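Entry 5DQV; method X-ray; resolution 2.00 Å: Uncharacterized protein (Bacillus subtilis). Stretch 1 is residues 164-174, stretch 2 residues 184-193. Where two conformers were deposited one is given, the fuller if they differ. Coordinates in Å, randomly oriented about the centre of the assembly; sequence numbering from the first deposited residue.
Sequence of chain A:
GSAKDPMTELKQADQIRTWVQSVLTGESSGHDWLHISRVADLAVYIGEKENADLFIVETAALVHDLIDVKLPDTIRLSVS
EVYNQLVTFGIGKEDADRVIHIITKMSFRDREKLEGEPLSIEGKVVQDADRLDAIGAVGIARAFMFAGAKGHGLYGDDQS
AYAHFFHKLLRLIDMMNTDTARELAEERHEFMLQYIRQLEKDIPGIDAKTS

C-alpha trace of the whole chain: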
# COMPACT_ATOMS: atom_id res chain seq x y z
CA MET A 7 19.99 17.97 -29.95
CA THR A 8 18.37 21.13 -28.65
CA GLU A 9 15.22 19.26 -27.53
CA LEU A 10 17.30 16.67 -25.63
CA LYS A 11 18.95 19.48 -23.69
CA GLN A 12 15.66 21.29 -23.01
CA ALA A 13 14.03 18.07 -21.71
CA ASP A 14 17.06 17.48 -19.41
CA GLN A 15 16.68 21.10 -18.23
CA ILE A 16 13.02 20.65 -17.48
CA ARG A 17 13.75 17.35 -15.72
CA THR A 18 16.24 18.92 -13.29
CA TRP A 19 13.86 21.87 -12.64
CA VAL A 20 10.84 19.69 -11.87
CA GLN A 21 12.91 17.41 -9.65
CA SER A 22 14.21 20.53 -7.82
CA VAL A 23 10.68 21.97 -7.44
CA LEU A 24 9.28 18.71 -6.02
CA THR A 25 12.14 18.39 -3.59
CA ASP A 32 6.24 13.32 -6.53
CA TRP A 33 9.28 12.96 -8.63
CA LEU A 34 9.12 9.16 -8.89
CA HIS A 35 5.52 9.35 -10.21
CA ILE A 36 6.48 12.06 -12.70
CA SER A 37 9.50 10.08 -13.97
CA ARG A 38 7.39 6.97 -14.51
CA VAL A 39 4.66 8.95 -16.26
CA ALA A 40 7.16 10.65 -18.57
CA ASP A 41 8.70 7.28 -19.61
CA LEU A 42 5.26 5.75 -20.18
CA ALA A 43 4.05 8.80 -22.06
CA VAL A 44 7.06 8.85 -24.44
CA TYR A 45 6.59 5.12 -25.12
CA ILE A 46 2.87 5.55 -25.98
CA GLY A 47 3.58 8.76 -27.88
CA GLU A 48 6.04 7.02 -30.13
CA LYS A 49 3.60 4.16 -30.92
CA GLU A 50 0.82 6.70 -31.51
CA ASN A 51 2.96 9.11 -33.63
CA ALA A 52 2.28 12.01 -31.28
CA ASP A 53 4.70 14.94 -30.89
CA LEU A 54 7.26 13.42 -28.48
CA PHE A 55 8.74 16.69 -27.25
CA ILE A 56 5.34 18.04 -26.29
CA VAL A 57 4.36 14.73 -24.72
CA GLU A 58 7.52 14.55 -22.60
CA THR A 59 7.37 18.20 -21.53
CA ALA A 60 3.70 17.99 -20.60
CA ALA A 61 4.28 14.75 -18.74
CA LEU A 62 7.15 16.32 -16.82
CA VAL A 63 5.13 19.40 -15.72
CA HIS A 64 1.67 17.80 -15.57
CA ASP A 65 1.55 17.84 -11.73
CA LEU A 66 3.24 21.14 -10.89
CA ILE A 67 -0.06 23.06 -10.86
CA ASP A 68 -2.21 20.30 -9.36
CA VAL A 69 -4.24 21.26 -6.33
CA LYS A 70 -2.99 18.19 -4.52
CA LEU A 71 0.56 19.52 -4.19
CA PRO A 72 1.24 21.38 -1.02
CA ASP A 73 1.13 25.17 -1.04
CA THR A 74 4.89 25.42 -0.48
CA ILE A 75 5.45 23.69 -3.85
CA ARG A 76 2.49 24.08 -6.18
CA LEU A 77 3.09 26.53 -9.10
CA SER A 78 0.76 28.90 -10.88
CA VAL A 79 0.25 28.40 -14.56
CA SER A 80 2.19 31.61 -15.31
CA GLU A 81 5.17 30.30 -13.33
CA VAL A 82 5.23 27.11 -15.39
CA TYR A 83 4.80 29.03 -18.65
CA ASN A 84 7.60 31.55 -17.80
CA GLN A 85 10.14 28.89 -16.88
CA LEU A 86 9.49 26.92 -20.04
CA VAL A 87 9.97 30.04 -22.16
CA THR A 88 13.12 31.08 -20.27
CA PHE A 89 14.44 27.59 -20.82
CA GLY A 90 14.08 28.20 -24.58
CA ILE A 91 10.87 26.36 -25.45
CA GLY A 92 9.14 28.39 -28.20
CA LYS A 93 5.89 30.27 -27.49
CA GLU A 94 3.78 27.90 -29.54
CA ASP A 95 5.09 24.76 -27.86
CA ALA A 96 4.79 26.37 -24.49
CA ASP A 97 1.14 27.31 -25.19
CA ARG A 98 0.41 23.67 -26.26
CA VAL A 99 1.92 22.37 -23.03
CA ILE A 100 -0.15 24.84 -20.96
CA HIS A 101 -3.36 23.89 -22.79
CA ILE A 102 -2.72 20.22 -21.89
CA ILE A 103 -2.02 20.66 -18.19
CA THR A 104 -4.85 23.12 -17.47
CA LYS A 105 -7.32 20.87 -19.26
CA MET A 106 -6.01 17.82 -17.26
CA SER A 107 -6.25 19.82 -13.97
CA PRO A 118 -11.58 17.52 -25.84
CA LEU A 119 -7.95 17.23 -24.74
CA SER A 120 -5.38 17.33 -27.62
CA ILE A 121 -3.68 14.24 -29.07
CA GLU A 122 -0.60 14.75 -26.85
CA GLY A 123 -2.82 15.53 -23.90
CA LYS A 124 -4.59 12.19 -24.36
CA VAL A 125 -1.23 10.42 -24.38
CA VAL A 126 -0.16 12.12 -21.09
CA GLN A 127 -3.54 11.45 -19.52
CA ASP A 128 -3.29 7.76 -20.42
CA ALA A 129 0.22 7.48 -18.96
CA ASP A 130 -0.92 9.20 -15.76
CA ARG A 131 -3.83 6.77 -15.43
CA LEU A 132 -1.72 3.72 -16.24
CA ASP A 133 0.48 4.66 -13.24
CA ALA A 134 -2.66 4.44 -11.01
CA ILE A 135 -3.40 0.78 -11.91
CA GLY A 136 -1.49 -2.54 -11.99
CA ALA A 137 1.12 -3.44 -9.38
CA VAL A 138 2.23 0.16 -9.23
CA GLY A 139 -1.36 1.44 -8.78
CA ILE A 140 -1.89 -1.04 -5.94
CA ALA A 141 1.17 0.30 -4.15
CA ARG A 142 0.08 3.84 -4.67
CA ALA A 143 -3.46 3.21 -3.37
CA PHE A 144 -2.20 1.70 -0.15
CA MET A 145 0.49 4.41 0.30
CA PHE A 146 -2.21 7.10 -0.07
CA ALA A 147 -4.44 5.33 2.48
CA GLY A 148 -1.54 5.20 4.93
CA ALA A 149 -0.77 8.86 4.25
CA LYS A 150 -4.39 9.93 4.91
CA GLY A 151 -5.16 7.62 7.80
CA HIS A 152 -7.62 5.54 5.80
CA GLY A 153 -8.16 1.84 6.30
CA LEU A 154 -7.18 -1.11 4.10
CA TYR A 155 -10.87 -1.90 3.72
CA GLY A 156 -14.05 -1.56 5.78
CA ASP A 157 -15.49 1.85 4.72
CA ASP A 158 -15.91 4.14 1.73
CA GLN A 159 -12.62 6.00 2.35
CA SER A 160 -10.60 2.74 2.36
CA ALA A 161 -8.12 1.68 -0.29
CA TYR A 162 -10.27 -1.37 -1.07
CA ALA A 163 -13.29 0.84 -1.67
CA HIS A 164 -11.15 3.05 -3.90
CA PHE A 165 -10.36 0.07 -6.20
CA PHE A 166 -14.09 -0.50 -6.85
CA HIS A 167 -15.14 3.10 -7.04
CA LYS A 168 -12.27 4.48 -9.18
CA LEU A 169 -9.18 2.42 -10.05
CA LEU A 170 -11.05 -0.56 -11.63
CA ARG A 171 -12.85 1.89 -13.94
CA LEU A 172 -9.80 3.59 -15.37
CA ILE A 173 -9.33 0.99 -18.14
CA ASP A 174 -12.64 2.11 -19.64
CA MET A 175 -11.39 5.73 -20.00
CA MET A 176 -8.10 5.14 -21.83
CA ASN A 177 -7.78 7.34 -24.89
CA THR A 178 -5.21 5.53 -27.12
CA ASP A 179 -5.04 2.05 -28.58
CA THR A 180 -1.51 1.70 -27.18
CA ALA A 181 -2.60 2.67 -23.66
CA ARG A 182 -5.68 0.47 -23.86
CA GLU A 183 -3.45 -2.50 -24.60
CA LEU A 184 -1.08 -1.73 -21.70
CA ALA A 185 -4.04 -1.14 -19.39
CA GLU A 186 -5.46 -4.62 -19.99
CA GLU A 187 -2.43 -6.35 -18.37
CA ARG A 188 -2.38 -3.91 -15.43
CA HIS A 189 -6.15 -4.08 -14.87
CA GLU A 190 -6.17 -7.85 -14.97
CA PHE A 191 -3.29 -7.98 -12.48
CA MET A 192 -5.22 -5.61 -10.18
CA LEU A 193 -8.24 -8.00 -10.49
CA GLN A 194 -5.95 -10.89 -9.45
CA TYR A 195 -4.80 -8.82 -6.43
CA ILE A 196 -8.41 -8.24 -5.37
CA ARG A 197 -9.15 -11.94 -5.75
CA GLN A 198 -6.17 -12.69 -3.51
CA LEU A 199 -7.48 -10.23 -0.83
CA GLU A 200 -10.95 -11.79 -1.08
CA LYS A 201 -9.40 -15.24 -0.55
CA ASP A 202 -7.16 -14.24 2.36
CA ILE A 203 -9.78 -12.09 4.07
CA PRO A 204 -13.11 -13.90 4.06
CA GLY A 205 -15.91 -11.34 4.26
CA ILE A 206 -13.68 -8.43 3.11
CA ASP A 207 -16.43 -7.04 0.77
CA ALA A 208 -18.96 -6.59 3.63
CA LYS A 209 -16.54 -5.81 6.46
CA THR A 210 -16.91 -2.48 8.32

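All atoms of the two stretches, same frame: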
# COMPACT_ATOMS: atom_id res chain seq x y z
N HIS A 164 -11.66 2.22 -2.82
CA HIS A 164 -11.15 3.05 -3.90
C HIS A 164 -10.88 2.23 -5.18
O HIS A 164 -11.04 2.76 -6.26
CB HIS A 164 -9.89 3.77 -3.43
CG HIS A 164 -9.31 4.72 -4.42
ND1 HIS A 164 -9.96 5.88 -4.81
CD2 HIS A 164 -8.10 4.75 -5.01
CE1 HIS A 164 -9.19 6.55 -5.66
NE2 HIS A 164 -8.05 5.89 -5.79
N PHE A 165 -10.46 0.97 -5.06
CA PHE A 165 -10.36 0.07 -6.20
C PHE A 165 -11.69 -0.03 -6.95
O PHE A 165 -11.71 0.12 -8.17
CB PHE A 165 -9.93 -1.34 -5.79
CG PHE A 165 -8.48 -1.44 -5.31
CD1 PHE A 165 -7.45 -1.09 -6.13
CD2 PHE A 165 -8.17 -1.83 -4.03
CE1 PHE A 165 -6.10 -1.14 -5.65
CE2 PHE A 165 -6.84 -1.87 -3.56
CZ PHE A 165 -5.83 -1.54 -4.36
N PHE A 166 -12.77 -0.31 -6.22
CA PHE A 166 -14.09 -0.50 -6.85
C PHE A 166 -14.68 0.77 -7.41
O PHE A 166 -15.28 0.78 -8.49
CB PHE A 166 -15.07 -1.19 -5.87
CG PHE A 166 -14.73 -2.63 -5.69
CD1 PHE A 166 -13.73 -3.01 -4.83
CD2 PHE A 166 -15.35 -3.62 -6.47
CE1 PHE A 166 -13.35 -4.36 -4.71
CE2 PHE A 166 -15.01 -4.96 -6.31
CZ PHE A 166 -14.00 -5.33 -5.45
N HIS A 167 -14.51 1.85 -6.68
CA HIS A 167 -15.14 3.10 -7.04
C HIS A 167 -14.38 3.82 -8.15
O HIS A 167 -15.01 4.50 -8.94
CB HIS A 167 -15.28 3.98 -5.82
CG HIS A 167 -16.28 3.47 -4.83
ND1 HIS A 167 -17.58 3.17 -5.19
CD2 HIS A 167 -16.19 3.24 -3.50
CE1 HIS A 167 -18.24 2.75 -4.12
NE2 HIS A 167 -17.42 2.79 -3.08
N LYS A 168 -13.06 3.69 -8.21
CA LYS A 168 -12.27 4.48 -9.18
C LYS A 168 -11.25 3.67 -10.00
O LYS A 168 -11.26 3.73 -11.23
CB LYS A 168 -11.55 5.62 -8.46
CG LYS A 168 -10.98 6.67 -9.41
CD LYS A 168 -9.70 7.37 -8.90
CE LYS A 168 -9.14 8.39 -9.93
NZ LYS A 168 -7.65 8.25 -10.20
N LEU A 169 -10.36 2.93 -9.34
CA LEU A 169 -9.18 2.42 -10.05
C LEU A 169 -9.56 1.35 -11.07
O LEU A 169 -9.05 1.35 -12.22
CB LEU A 169 -8.16 1.88 -9.05
CG LEU A 169 -7.65 2.93 -8.08
CD1 LEU A 169 -6.60 2.29 -7.22
CD2 LEU A 169 -7.06 4.13 -8.82
N LEU A 170 -10.55 0.50 -10.71
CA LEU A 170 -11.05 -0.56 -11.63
C LEU A 170 -11.84 -0.02 -12.81
O LEU A 170 -12.19 -0.76 -13.71
CB LEU A 170 -11.83 -1.67 -10.85
CG LEU A 170 -10.95 -2.50 -9.92
CD1 LEU A 170 -11.76 -3.48 -8.98
CD2 LEU A 170 -9.87 -3.27 -10.74
N ARG A 171 -12.15 1.28 -12.82
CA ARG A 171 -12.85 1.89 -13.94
C ARG A 171 -11.95 2.61 -14.91
O ARG A 171 -12.40 2.96 -16.01
CB ARG A 171 -13.87 2.89 -13.44
CG ARG A 171 -14.86 2.23 -12.56
CD ARG A 171 -15.79 3.23 -11.92
NE ARG A 171 -16.47 2.55 -10.83
CZ ARG A 171 -17.68 2.85 -10.40
NH1 ARG A 171 -18.37 3.84 -10.96
NH2 ARG A 171 -18.21 2.14 -9.41
N LEU A 172 -10.69 2.78 -14.55
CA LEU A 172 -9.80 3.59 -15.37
C LEU A 172 -9.58 2.97 -16.75
O LEU A 172 -9.48 3.71 -17.76
CB LEU A 172 -8.47 3.81 -14.60
CG LEU A 172 -8.59 4.80 -13.47
CD1 LEU A 172 -7.21 4.93 -12.71
CD2 LEU A 172 -9.11 6.14 -13.98
N ILE A 173 -9.56 1.64 -16.84
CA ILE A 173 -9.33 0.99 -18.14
C ILE A 173 -10.39 1.37 -19.19
O ILE A 173 -10.09 1.48 -20.38
CB ILE A 173 -9.24 -0.57 -18.01
CG1 ILE A 173 -8.90 -1.21 -19.37
CG2 ILE A 173 -10.53 -1.17 -17.42
CD1 ILE A 173 -7.83 -2.26 -19.31
N ASP A 174 -11.60 1.69 -18.74
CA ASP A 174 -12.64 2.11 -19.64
C ASP A 174 -12.42 3.52 -20.20
O ASP A 174 -13.10 3.89 -21.13
CB ASP A 174 -14.01 2.11 -18.96
CG ASP A 174 -14.41 0.74 -18.44
OD1 ASP A 174 -14.20 -0.24 -19.19
OD2 ASP A 174 -14.90 0.66 -17.30
N LEU A 184 -1.89 -1.65 -22.92
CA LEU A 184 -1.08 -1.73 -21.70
C LEU A 184 -1.96 -1.82 -20.46
O LEU A 184 -1.63 -2.52 -19.50
CB LEU A 184 -0.18 -0.49 -21.55
CG LEU A 184 0.98 -0.32 -22.52
CD1 LEU A 184 1.65 1.07 -22.30
CD2 LEU A 184 2.05 -1.43 -22.37
N ALA A 185 -3.10 -1.16 -20.51
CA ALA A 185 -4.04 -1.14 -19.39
C ALA A 185 -4.65 -2.50 -19.14
O ALA A 185 -4.91 -2.86 -17.97
CB ALA A 185 -5.11 -0.14 -19.61
N GLU A 186 -4.85 -3.29 -20.19
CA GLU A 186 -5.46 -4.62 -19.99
C GLU A 186 -4.65 -5.48 -19.05
O GLU A 186 -5.22 -6.10 -18.18
CB GLU A 186 -5.67 -5.37 -21.32
CG GLU A 186 -6.79 -4.82 -22.16
CD GLU A 186 -8.18 -5.27 -21.71
OE1 GLU A 186 -8.31 -6.38 -21.14
OE2 GLU A 186 -9.15 -4.51 -21.97
N GLU A 187 -3.32 -5.55 -19.24
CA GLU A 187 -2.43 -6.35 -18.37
C GLU A 187 -2.53 -5.85 -16.91
O GLU A 187 -2.65 -6.61 -15.97
CB GLU A 187 -0.95 -6.18 -18.79
CG GLU A 187 -0.60 -6.16 -20.28
CD GLU A 187 0.89 -5.86 -20.49
OE1 GLU A 187 1.68 -6.23 -19.59
OE2 GLU A 187 1.27 -5.26 -21.52
N ARG A 188 -2.41 -4.54 -16.76
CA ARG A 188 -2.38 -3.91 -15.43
C ARG A 188 -3.70 -4.08 -14.68
O ARG A 188 -3.72 -4.39 -13.50
CB ARG A 188 -2.00 -2.42 -15.54
CG ARG A 188 -0.55 -2.20 -15.95
CD ARG A 188 -0.20 -0.71 -15.77
NE ARG A 188 1.13 -0.49 -16.23
CZ ARG A 188 1.98 0.40 -15.72
NH1 ARG A 188 1.65 1.18 -14.67
NH2 ARG A 188 3.17 0.43 -16.21
N HIS A 189 -4.79 -3.90 -15.39
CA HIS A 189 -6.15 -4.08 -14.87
C HIS A 189 -6.37 -5.51 -14.46
O HIS A 189 -6.86 -5.76 -13.38
CB HIS A 189 -7.14 -3.70 -15.93
CG HIS A 189 -8.57 -3.88 -15.52
ND1 HIS A 189 -9.23 -2.97 -14.72
CD2 HIS A 189 -9.46 -4.85 -15.82
CE1 HIS A 189 -10.49 -3.36 -14.57
NE2 HIS A 189 -10.65 -4.50 -15.22
N GLU A 190 -6.01 -6.45 -15.32
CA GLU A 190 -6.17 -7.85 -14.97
C GLU A 190 -5.33 -8.23 -13.74
O GLU A 190 -5.75 -9.06 -12.91
CB GLU A 190 -5.83 -8.76 -16.13
CG GLU A 190 -6.89 -8.71 -17.22
CD GLU A 190 -8.29 -9.06 -16.69
OE1 GLU A 190 -8.40 -9.98 -15.81
OE2 GLU A 190 -9.26 -8.42 -17.16
N PHE A 191 -4.13 -7.69 -13.66
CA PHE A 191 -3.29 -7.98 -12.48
C PHE A 191 -3.98 -7.42 -11.20
O PHE A 191 -4.00 -8.04 -10.14
CB PHE A 191 -1.88 -7.38 -12.63
CG PHE A 191 -0.99 -7.71 -11.48
CD1 PHE A 191 -0.45 -8.97 -11.37
CD2 PHE A 191 -0.85 -6.82 -10.44
CE1 PHE A 191 0.32 -9.30 -10.27
CE2 PHE A 191 -0.10 -7.14 -9.33
CZ PHE A 191 0.48 -8.36 -9.24
N MET A 192 -4.52 -6.22 -11.30
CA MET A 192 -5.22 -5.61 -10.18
C MET A 192 -6.47 -6.48 -9.79
O MET A 192 -6.72 -6.71 -8.63
CB MET A 192 -5.65 -4.20 -10.59
CG MET A 192 -6.08 -3.29 -9.51
SD MET A 192 -6.10 -1.47 -10.05
CE MET A 192 -6.90 -1.59 -11.66
N LEU A 193 -7.16 -7.05 -10.77
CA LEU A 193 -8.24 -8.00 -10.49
C LEU A 193 -7.72 -9.26 -9.77
O LEU A 193 -8.34 -9.72 -8.82
CB LEU A 193 -8.98 -8.37 -11.74
CG LEU A 193 -9.95 -7.29 -12.28
CD1 LEU A 193 -10.56 -7.69 -13.64
CD2 LEU A 193 -11.08 -7.05 -11.26
O HOH W 1 -8.77 -0.03 -14.69

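Side chains can knit a regular helix to an irregular backbone without any direct hydrogen bond, and a water can supply the polar link. The two stretches here illustrate the principle. Residues 184-193 form an unbroken helix. Their partner begins as a helix, widens into a pi-type turn at 165-169, passes through a type I beta turn from L169 to L172 and enters a 3-10 segment at I173. The backbones come nearest at I173 and A185, whose CA atoms lie 5.8 Å apart. No direct hydrogen bond crosses between them.

At this close point I173 is the bump. Its CD1 lies 3.5 Å from A185 CB and only 3.2 Å from A185 C, so the methyl is seated against the helix backbone, in a hollow bordered by A185 CB and, 3.7 Å from I173 CD1, by H189 CB. I173 CG2 lies over the face of the H189 ring, 3.6 Å from its centroid, a CH-pi contact. L170 O approaches the same ring near its plane, 3.2 Å from H189 CE1, so one histidine offers a flat surface to an aliphatic group and a polarised edge to a carbonyl.

Further along, M192, a long unbranched side chain, fills the space beside L169, L170 and F165. Its CE packs 3.5 Å from L170 CD2, while its SD lies 4.1 Å from L169 CB and 4.2 Å from F165 CD1, meeting the phenyl ring obliquely. L170 CD2 also reaches L193 CD2, at 4.0 Å, and H189 CE1, at 3.9 Å, so this one methyl touches three side chains of the helix, H189, M192 and L193.

A single water completes the joint. The water oxygen lies 2.8 Å from L169 O, to which the water donates, 2.8 Å from I173 N, from which it accepts, and 3.0 Å from H189 ND1, to which it is also hydrogen-bonded, thereby bridging the turn to the helix through polar atoms that make no direct bond with one another.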